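PDB 3DZD: transcriptional regulator (NtrC family), which probably activates transcription by sigma-54 RNA polymerase through an AAA+ ATPase domain whose activity a response-regulator receiver domain controls. Local coordinates for residues 46-52 and 73-79; 156-161 and 270-274; 239-243 and 282-287. One frame throughout, in Å; residues are numbered along the deposited sequence.

Contact 1: residues 46-52 and 73-79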
loop_
_atom_site.group_PDB
_atom_site.type_symbol
_atom_site.label_atom_id
_atom_site.label_comp_id
_atom_site.label_asym_id
_atom_site.label_seq_id
_atom_site.Cartn_x
_atom_site.Cartn_y
_atom_site.Cartn_z
ATOM N N PRO A 46 16.930 -12.949 -7.243
ATOM C CA PRO A 46 16.432 -11.576 -7.106
ATOM C C PRO A 46 17.423 -10.579 -7.697
ATOM O O PRO A 46 17.021 -9.596 -8.324
ATOM C CB PRO A 46 16.351 -11.380 -5.588
ATOM C CG PRO A 46 16.241 -12.745 -5.027
ATOM C CD PRO A 46 16.991 -13.655 -5.953
ATOM N N VAL A 47 18.712 -10.832 -7.494
ATOM C CA VAL A 47 19.748 -9.919 -7.966
ATOM C C VAL A 47 20.773 -10.643 -8.833
ATOM O O VAL A 47 21.288 -11.695 -8.464
ATOM C CB VAL A 47 20.480 -9.245 -6.790
ATOM C CG1 VAL A 47 21.673 -8.446 -7.289
ATOM C CG2 VAL A 47 19.513 -8.373 -5.988
ATOM N N ILE A 48 21.065 -10.066 -9.988
ATOM C CA ILE A 48 22.061 -10.617 -10.881
ATOM C C ILE A 48 23.110 -9.567 -11.149
ATOM O O ILE A 48 22.780 -8.418 -11.452
ATOM C CB ILE A 48 21.447 -11.043 -12.207
ATOM C CG1 ILE A 48 20.453 -12.184 -11.978
ATOM C CG2 ILE A 48 22.534 -11.460 -13.177
ATOM C CD1 ILE A 48 19.589 -12.491 -13.177
ATOM N N VAL A 49 24.374 -9.971 -11.018
ATOM C CA VAL A 49 25.518 -9.101 -11.231
ATOM C C VAL A 49 26.185 -9.549 -12.513
ATOM O O VAL A 49 26.746 -10.650 -12.582
ATOM C CB VAL A 49 26.544 -9.220 -10.083
ATOM C CG1 VAL A 49 27.820 -8.448 -10.420
ATOM C CG2 VAL A 49 25.949 -8.747 -8.767
ATOM N N LEU A 50 26.130 -8.695 -13.528
ATOM C CA LEU A 50 26.519 -9.092 -14.875
ATOM C C LEU A 50 27.654 -8.245 -15.440
ATOM O O LEU A 50 27.617 -7.017 -15.380
ATOM C CB LEU A 50 25.308 -9.006 -15.797
ATOM C CG LEU A 50 25.552 -9.122 -17.302
ATOM C CD1 LEU A 50 25.851 -10.564 -17.714
ATOM C CD2 LEU A 50 24.331 -8.593 -18.035
ATOM N N ASP A 51 28.666 -8.906 -15.988
ATOM C CA ASP A 51 29.743 -8.184 -16.655
ATOM C C ASP A 51 29.308 -7.773 -18.062
ATOM O O ASP A 51 28.728 -8.569 -18.799
ATOM C CB ASP A 51 31.036 -9.009 -16.699
ATOM C CG ASP A 51 32.270 -8.141 -16.920
ATOM O OD1 ASP A 51 32.252 -7.304 -17.846
ATOM O OD2 ASP A 51 33.256 -8.285 -16.170
ATOM N N VAL A 52 29.572 -6.518 -18.417
ATOM C CA VAL A 52 29.218 -5.993 -19.734
ATOM C C VAL A 52 29.852 -6.796 -20.868
ATOM O O VAL A 52 29.298 -6.887 -21.963
ATOM C CB VAL A 52 29.637 -4.521 -19.883
ATOM C CG1 VAL A 52 28.774 -3.631 -19.001
ATOM C CG2 VAL A 52 31.114 -4.360 -19.552
ATOM N N SER A 73 14.108 -10.063 -11.723
ATOM C CA SER A 73 15.508 -9.903 -11.343
ATOM C C SER A 73 15.972 -8.459 -11.515
ATOM O O SER A 73 15.687 -7.818 -12.528
ATOM C CB SER A 73 16.408 -10.827 -12.152
ATOM O OG SER A 73 16.302 -12.158 -11.691
ATOM N N VAL A 74 16.676 -7.958 -10.503
ATOM C CA VAL A 74 17.297 -6.647 -10.551
ATOM C C VAL A 74 18.747 -6.852 -10.964
ATOM O O VAL A 74 19.453 -7.669 -10.376
ATOM C CB VAL A 74 17.227 -5.959 -9.164
ATOM C CG1 VAL A 74 17.988 -4.639 -9.161
ATOM C CG2 VAL A 74 15.778 -5.755 -8.753
ATOM N N VAL A 75 19.190 -6.114 -11.973
ATOM C CA VAL A 75 20.510 -6.332 -12.545
ATOM C C VAL A 75 21.495 -5.212 -12.236
ATOM O O VAL A 75 21.183 -4.034 -12.377
ATOM C CB VAL A 75 20.441 -6.513 -14.072
ATOM C CG1 VAL A 75 21.824 -6.816 -14.632
ATOM C CG2 VAL A 75 19.464 -7.621 -14.428
ATOM N N ILE A 76 22.689 -5.604 -11.811
ATOM C CA ILE A 76 23.795 -4.686 -11.651
ATOM C C ILE A 76 24.875 -5.086 -12.641
ATOM O O ILE A 76 25.327 -6.231 -12.640
ATOM C CB ILE A 76 24.386 -4.780 -10.244
ATOM C CG1 ILE A 76 23.292 -4.560 -9.191
ATOM C CG2 ILE A 76 25.526 -3.793 -10.091
ATOM C CD1 ILE A 76 23.629 -5.147 -7.825
ATOM N N VAL A 77 25.287 -4.162 -13.499
ATOM C CA VAL A 77 26.349 -4.491 -14.440
ATOM C C VAL A 77 27.716 -4.060 -13.920
ATOM O O VAL A 77 27.837 -3.095 -13.170
ATOM C CB VAL A 77 26.084 -3.931 -15.859
ATOM C CG1 VAL A 77 24.932 -4.684 -16.511
ATOM C CG2 VAL A 77 25.793 -2.441 -15.808
ATOM N N ILE A 78 28.738 -4.813 -14.299
ATOM C CA ILE A 78 30.111 -4.459 -13.979
ATOM C C ILE A 78 30.792 -4.051 -15.269
ATOM O O ILE A 78 30.825 -4.825 -16.222
ATOM C CB ILE A 78 30.867 -5.642 -13.363
ATOM C CG1 ILE A 78 30.341 -5.930 -11.957
ATOM C CG2 ILE A 78 32.345 -5.344 -13.301
ATOM C CD1 ILE A 78 31.008 -7.110 -11.296
ATOM N N THR A 79 31.318 -2.832 -15.308
ATOM C CA THR A 79 31.990 -2.347 -16.509
ATOM C C THR A 79 33.449 -1.977 -16.266
ATOM O O THR A 79 33.816 -1.507 -15.185
ATOM C CB THR A 79 31.271 -1.136 -17.117
ATOM O OG1 THR A 79 31.801 -0.888 -18.424
ATOM C CG2 THR A 79 31.467 0.101 -16.247
#

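Contact 2: residues 156-161 and 270-274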
loop_
_atom_site.group_PDB
_atom_site.type_symbol
_atom_site.label_atom_id
_atom_site.label_comp_id
_atom_site.label_asym_id
_atom_site.label_seq_id
_atom_site.Cartn_x
_atom_site.Cartn_y
_atom_site.Cartn_z
ATOM N N LEU A 156 -14.967 18.734 -8.700
ATOM C CA LEU A 156 -15.949 18.713 -7.634
ATOM C C LEU A 156 -17.041 17.714 -8.001
ATOM O O LEU A 156 -17.674 17.836 -9.043
ATOM C CB LEU A 156 -16.559 20.104 -7.428
ATOM C CG LEU A 156 -17.708 20.167 -6.408
ATOM C CD1 LEU A 156 -17.183 19.958 -4.993
ATOM C CD2 LEU A 156 -18.484 21.481 -6.503
ATOM N N ILE A 157 -17.245 16.722 -7.147
ATOM C CA ILE A 157 -18.277 15.725 -7.357
ATOM C C ILE A 157 -19.468 16.004 -6.440
ATOM O O ILE A 157 -19.347 15.899 -5.226
ATOM C CB ILE A 157 -17.743 14.308 -7.069
ATOM C CG1 ILE A 157 -16.465 14.055 -7.873
ATOM C CG2 ILE A 157 -18.796 13.267 -7.371
ATOM C CD1 ILE A 157 -15.781 12.762 -7.533
ATOM N N THR A 158 -20.607 16.364 -7.024
ATOM C CA THR A 158 -21.828 16.607 -6.256
ATOM C C THR A 158 -22.761 15.402 -6.296
ATOM O O THR A 158 -22.885 14.712 -7.306
ATOM C CB THR A 158 -22.601 17.863 -6.753
ATOM O OG1 THR A 158 -21.736 19.003 -6.718
ATOM C CG2 THR A 158 -23.826 18.139 -5.862
ATOM N N GLY A 159 -23.416 15.133 -5.184
ATOM C CA GLY A 159 -24.301 13.989 -5.118
ATOM C C GLY A 159 -24.747 13.769 -3.701
ATOM O O GLY A 159 -24.088 14.221 -2.769
ATOM N N GLU A 160 -25.863 13.067 -3.539
ATOM C CA GLU A 160 -26.357 12.719 -2.219
ATOM C C GLU A 160 -25.427 11.714 -1.553
ATOM O O GLU A 160 -24.521 11.163 -2.194
ATOM C CB GLU A 160 -27.762 12.146 -2.312
ATOM C CG GLU A 160 -28.815 13.149 -2.723
ATOM C CD GLU A 160 -30.226 12.583 -2.633
ATOM O OE1 GLU A 160 -30.361 11.355 -2.407
ATOM O OE2 GLU A 160 -31.196 13.371 -2.783
ATOM N N SER A 161 -25.657 11.477 -0.265
ATOM C CA SER A 161 -24.824 10.556 0.488
ATOM C C SER A 161 -24.967 9.153 -0.061
ATOM O O SER A 161 -26.064 8.736 -0.438
ATOM C CB SER A 161 -25.196 10.578 1.960
ATOM O OG SER A 161 -25.037 11.879 2.484
ATOM N N THR A 270 -19.214 16.712 -2.371
ATOM C CA THR A 270 -20.147 17.381 -1.484
ATOM C C THR A 270 -21.557 16.831 -1.699
ATOM O O THR A 270 -21.892 16.361 -2.789
ATOM C CB THR A 270 -20.119 18.913 -1.720
ATOM O OG1 THR A 270 -20.933 19.579 -0.749
ATOM C CG2 THR A 270 -20.619 19.255 -3.115
ATOM N N ASN A 271 -22.379 16.857 -0.659
ATOM C CA ASN A 271 -23.796 16.545 -0.824
ATOM C C ASN A 271 -24.620 17.788 -0.552
ATOM O O ASN A 271 -25.800 17.703 -0.235
ATOM C CB ASN A 271 -24.233 15.386 0.076
ATOM C CG ASN A 271 -24.414 15.800 1.528
ATOM O OD1 ASN A 271 -23.773 16.732 2.006
ATOM N ND2 ASN A 271 -25.289 15.097 2.237
ATOM N N LYS A 272 -23.964 18.940 -0.671
ATOM C CA LYS A 272 -24.600 20.247 -0.533
ATOM C C LYS A 272 -24.609 20.953 -1.873
ATOM O O LYS A 272 -23.888 20.569 -2.787
ATOM C CB LYS A 272 -23.823 21.115 0.453
ATOM C CG LYS A 272 -23.612 20.495 1.822
ATOM C CD LYS A 272 -23.043 21.523 2.794
ATOM C CE LYS A 272 -22.450 20.865 4.025
ATOM N NZ LYS A 272 -23.328 19.777 4.537
ATOM N N ASN A 273 -25.424 21.992 -1.998
ATOM C CA ASN A 273 -25.314 22.862 -3.155
ATOM C C ASN A 273 -24.401 24.013 -2.779
ATOM O O ASN A 273 -24.853 25.003 -2.212
ATOM C CB ASN A 273 -26.682 23.379 -3.590
ATOM C CG ASN A 273 -26.601 24.269 -4.811
ATOM O OD1 ASN A 273 -25.595 24.946 -5.041
ATOM N ND2 ASN A 273 -27.660 24.273 -5.606
ATOM N N LEU A 274 -23.115 23.877 -3.089
ATOM C CA LEU A 274 -22.117 24.807 -2.574
ATOM C C LEU A 274 -22.308 26.233 -3.033
ATOM O O LEU A 274 -21.929 27.162 -2.331
ATOM C CB LEU A 274 -20.708 24.338 -2.899
ATOM C CG LEU A 274 -20.173 23.249 -1.968
ATOM C CD1 LEU A 274 -18.755 22.902 -2.385
ATOM C CD2 LEU A 274 -20.218 23.708 -0.520
HETATM O O HOH W 1 -27.674 13.264 0.910
#

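Contact 3: residues 239-243 and 282-287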
loop_
_atom_site.group_PDB
_atom_site.type_symbol
_atom_site.label_atom_id
_atom_site.label_comp_id
_atom_site.label_asym_id
_atom_site.label_seq_id
_atom_site.Cartn_x
_atom_site.Cartn_y
_atom_site.Cartn_z
ATOM N N GLN A 239 -10.697 26.261 5.282
ATOM C CA GLN A 239 -11.006 26.685 3.919
ATOM C C GLN A 239 -10.006 27.715 3.443
ATOM O O GLN A 239 -9.516 27.646 2.318
ATOM C CB GLN A 239 -12.418 27.274 3.826
ATOM C CG GLN A 239 -13.524 26.255 4.057
ATOM C CD GLN A 239 -14.914 26.858 3.996
ATOM O OE1 GLN A 239 -15.137 27.869 3.338
ATOM N NE2 GLN A 239 -15.860 26.226 4.681
ATOM N N ALA A 240 -9.717 28.681 4.301
ATOM C CA ALA A 240 -8.812 29.764 3.946
ATOM C C ALA A 240 -7.395 29.234 3.752
ATOM O O ALA A 240 -6.728 29.555 2.770
ATOM C CB ALA A 240 -8.839 30.832 5.017
ATOM N N LYS A 241 -6.948 28.414 4.695
ATOM C CA LYS A 241 -5.633 27.791 4.620
ATOM C C LYS A 241 -5.480 26.913 3.379
ATOM O O LYS A 241 -4.480 26.996 2.673
ATOM C CB LYS A 241 -5.373 26.972 5.885
ATOM C CG LYS A 241 -5.220 27.828 7.138
ATOM C CD LYS A 241 -4.980 26.970 8.370
ATOM C CE LYS A 241 -3.765 26.072 8.188
ATOM N NZ LYS A 241 -2.565 26.858 7.779
ATOM N N LEU A 242 -6.477 26.068 3.131
ATOM C CA LEU A 242 -6.497 25.204 1.961
ATOM C C LEU A 242 -6.384 26.046 0.693
ATOM O O LEU A 242 -5.657 25.699 -0.236
ATOM C CB LEU A 242 -7.792 24.388 1.943
ATOM C CG LEU A 242 -8.023 23.400 0.796
ATOM C CD1 LEU A 242 -6.914 22.362 0.742
ATOM C CD2 LEU A 242 -9.392 22.711 0.930
ATOM N N LEU A 243 -7.105 27.162 0.667
ATOM C CA LEU A 243 -7.068 28.065 -0.468
ATOM C C LEU A 243 -5.631 28.516 -0.740
ATOM O O LEU A 243 -5.141 28.440 -1.871
ATOM C CB LEU A 243 -7.959 29.281 -0.212
ATOM C CG LEU A 243 -7.921 30.315 -1.334
ATOM C CD1 LEU A 243 -8.485 29.728 -2.629
ATOM C CD2 LEU A 243 -8.667 31.567 -0.934
ATOM N N ASN A 282 -21.179 30.360 4.160
ATOM C CA ASN A 282 -20.652 29.176 4.837
ATOM C C ASN A 282 -19.536 28.487 4.059
ATOM O O ASN A 282 -19.065 27.414 4.439
ATOM C CB ASN A 282 -21.774 28.178 5.120
ATOM C CG ASN A 282 -22.908 28.790 5.909
ATOM O OD1 ASN A 282 -22.722 29.779 6.620
ATOM N ND2 ASN A 282 -24.094 28.206 5.790
ATOM N N PHE A 283 -19.122 29.107 2.961
ATOM C CA PHE A 283 -18.073 28.547 2.121
ATOM C C PHE A 283 -17.473 29.623 1.228
ATOM O O PHE A 283 -18.200 30.369 0.568
ATOM C CB PHE A 283 -18.621 27.396 1.274
ATOM C CG PHE A 283 -17.561 26.479 0.755
ATOM C CD1 PHE A 283 -17.143 25.388 1.503
ATOM C CD2 PHE A 283 -16.964 26.713 -0.471
ATOM C CE1 PHE A 283 -16.154 24.536 1.027
ATOM C CE2 PHE A 283 -15.975 25.867 -0.950
ATOM C CZ PHE A 283 -15.573 24.779 -0.203
ATOM N N ARG A 284 -16.146 29.697 1.215
ATOM C CA ARG A 284 -15.440 30.707 0.434
ATOM C C ARG A 284 -15.738 30.577 -1.047
ATOM O O ARG A 284 -15.737 29.483 -1.605
ATOM C CB ARG A 284 -13.931 30.610 0.650
ATOM C CG ARG A 284 -13.499 30.582 2.104
ATOM C CD ARG A 284 -11.987 30.604 2.170
ATOM N NE ARG A 284 -11.455 31.726 1.403
ATOM C CZ ARG A 284 -10.939 32.819 1.955
ATOM N NH1 ARG A 284 -10.875 32.922 3.279
ATOM N NH2 ARG A 284 -10.480 33.800 1.189
ATOM N N GLU A 285 -15.974 31.713 -1.679
ATOM C CA GLU A 285 -16.355 31.762 -3.079
ATOM C C GLU A 285 -15.163 31.463 -3.988
ATOM O O GLU A 285 -15.296 30.758 -4.992
ATOM C CB GLU A 285 -16.938 33.140 -3.398
ATOM C CG GLU A 285 -17.524 33.289 -4.785
ATOM C CD GLU A 285 -17.916 34.725 -5.092
ATOM O OE1 GLU A 285 -17.807 35.582 -4.189
ATOM O OE2 GLU A 285 -18.333 34.997 -6.236
ATOM N N ASP A 286 -14.003 32.009 -3.637
ATOM C CA ASP A 286 -12.811 31.849 -4.459
ATOM C C ASP A 286 -12.316 30.410 -4.412
ATOM O O ASP A 286 -11.794 29.897 -5.393
ATOM C CB ASP A 286 -11.709 32.828 -4.032
ATOM C CG ASP A 286 -11.420 32.789 -2.527
ATOM O OD1 ASP A 286 -11.996 31.944 -1.807
ATOM O OD2 ASP A 286 -10.608 33.619 -2.063
ATOM N N LEU A 287 -12.503 29.766 -3.265
ATOM C CA LEU A 287 -12.091 28.388 -3.069
ATOM C C LEU A 287 -12.992 27.467 -3.869
ATOM O O LEU A 287 -12.548 26.454 -4.407
ATOM C CB LEU A 287 -12.175 28.020 -1.586
ATOM C CG LEU A 287 -12.092 26.529 -1.264
ATOM C CD1 LEU A 287 -10.690 26.020 -1.526
ATOM C CD2 LEU A 287 -12.492 26.258 0.173
#

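Contact 1: residues 46-52 and 73-79
The parallel strands 47-51 and 74-79, paired from Val47 with Val74 to Asp51 with Ile78, form the heart of the receiver domain. Six backbone bonds alternate between them, from Val74 N to Pro46 O (2.7 Å) as far as Val52 N to Ile78 O (3.0 Å). On the face that carries Val47, Val49, Ile76 and Ile78, each isoleucine reaches diagonally to the valine two residues before its own partner in the pairing. With CG1 of Ile78 beside its own backbone N (chi1 -70°), CD1 slants across Val49 and meets CG1 of that valine at 3.6 Å. Ile76 does likewise, CD1 reaching Val47 CG1 at 3.9 Å. Helix 105-119 packs on Val47, Val74 and Ile76. Ile48, Leu50 and Val75 face helix 62-69 instead, and Leu50 CD2 lies 4.2 Å from Val77 CG1. This is the CheY-like fold, strand order 2-1-3-4-5, and Asp51, at the end of its third strand, probably corresponds to the phosphoacceptor aspartate of such receivers. Asp51 OD2 forms a salt bridge with Lys101, while OD1 accepts from Trp53 N. Beyond the strand end, Val52 CG2 comes 3.7 Å from Thr79 OG1, and its CG1 stands 4.1 Å from Val77 CB. With an alanine here, both methyls are gone, and a gap beside Thr79 and Val77 would probably open. Thr79 OG1 is itself bonded to Ser83 O.

Contact 2: residues 156-161 and 270-274
Thr270 pairs in parallel with Thr158, its N donating to Ile157 O at 3.0 Å and its O accepting from Gly159 N at 3.1 Å. The paired threonines lie side by side, Thr270 CG2 3.8 Å from Thr158 OG1, and the same methyl touches Leu156 CD1 at 4.0 Å. Thr270 OG1, anti to the backbone N (chi1 -174°), accepts from Lys272 N at 3.1 Å in an ST turn and also bonds to Glu230, by sequence probably the Walker B glutamate. Past the pair the chains stay close, Asn271 CA 3.0 Å from Gly159 O. Asn271 ND2 and Ser161 N both donate to one water, 3.3 Å from ND2 and 2.9 Å from Ser161 N, which thus bridges the start of the P-loop (GESGTGK) to a residue that probably occupies the sensor-1 position of AAA+ proteins. Asn271 OD1 is held by Lys324 of the second subunit, and Lys272 NZ by Glu233. Leu156 CD1 also meets Leu274 CD1, at the start of helix 274-279. In the sheet of the ATPase domain, strand 155-158 runs between 265-270 and 294-297; Ile157 packs on helix 165-176, whereas Leu156 and Leu274 both rest on Tyr288 of helix 285-291.

Contact 3: residues 239-243 and 282-287
Gln239 OE1 lies over one face of the Phe283 ring, the amide tilted 35° to it, and NE2 stands near the rim, 3.5 Å from CD1. The guanidinium of Arg284 meets Asp286 at its edge and in its plane: NE and NH2 grip the carboxylate side-on, one nitrogen to each oxygen, both oxygens using their syn lone pairs. The NH2 to OD2 bond of this salt bridge measures 3.3 Å and is nearly straight. Ala240 CB and Leu243 CD2 approach the guanidinium obliquely, the former 3.4 Å from NH1. Gln239, fully extended beyond CG (chi2 179°), reaches from helix 236-248 to the residues that lead into helix 285-291. Its OE1 accepts from Arg284 N at 3.0 Å, the donor nearly in line with the carbonyl, while NE2 donates to Leu234 O and makes a weaker bond, 3.4 Å, to Asn282 O. Arg284 is the N-cap residue of helix 285-291. Within that helix, Leu287 packs its CD2 on Gln239 CB at 3.8 Å, crossing that side chain at about a right angle, and Leu243 CD1 sits 4.2 Å from Leu287 CB. A buried amide thus takes up backbone groups on both sides of Phe283, fixing its own rotation; Arg284 runs its CG and CD along the side chain and backbone of Gln239, and with its charge probably balanced by Asp286 its guanidinium can lie against the methyls of Ala240 and Leu243.

Overall arrangement
Two domains of the same chain are sampled here. Contact 1, in the receiver domain, lies on the other side of the chain's centre from contacts 2 and 3, its centre about 53 Å from each of theirs and its nearest atoms about 37 Å away, so it touches neither of them directly. Contacts 2 and 3, with centres about 16 Å apart, interlock along the sequence and touch where Leu274 CD2 meets Phe283 CG at 4.0 Å. Contact 2 is the one beside the nucleotide: the Ser161 side chain is about 5 Å from bound ADP. Contact 3 is linked to the nucleotide site indirectly, by packing on contact 2.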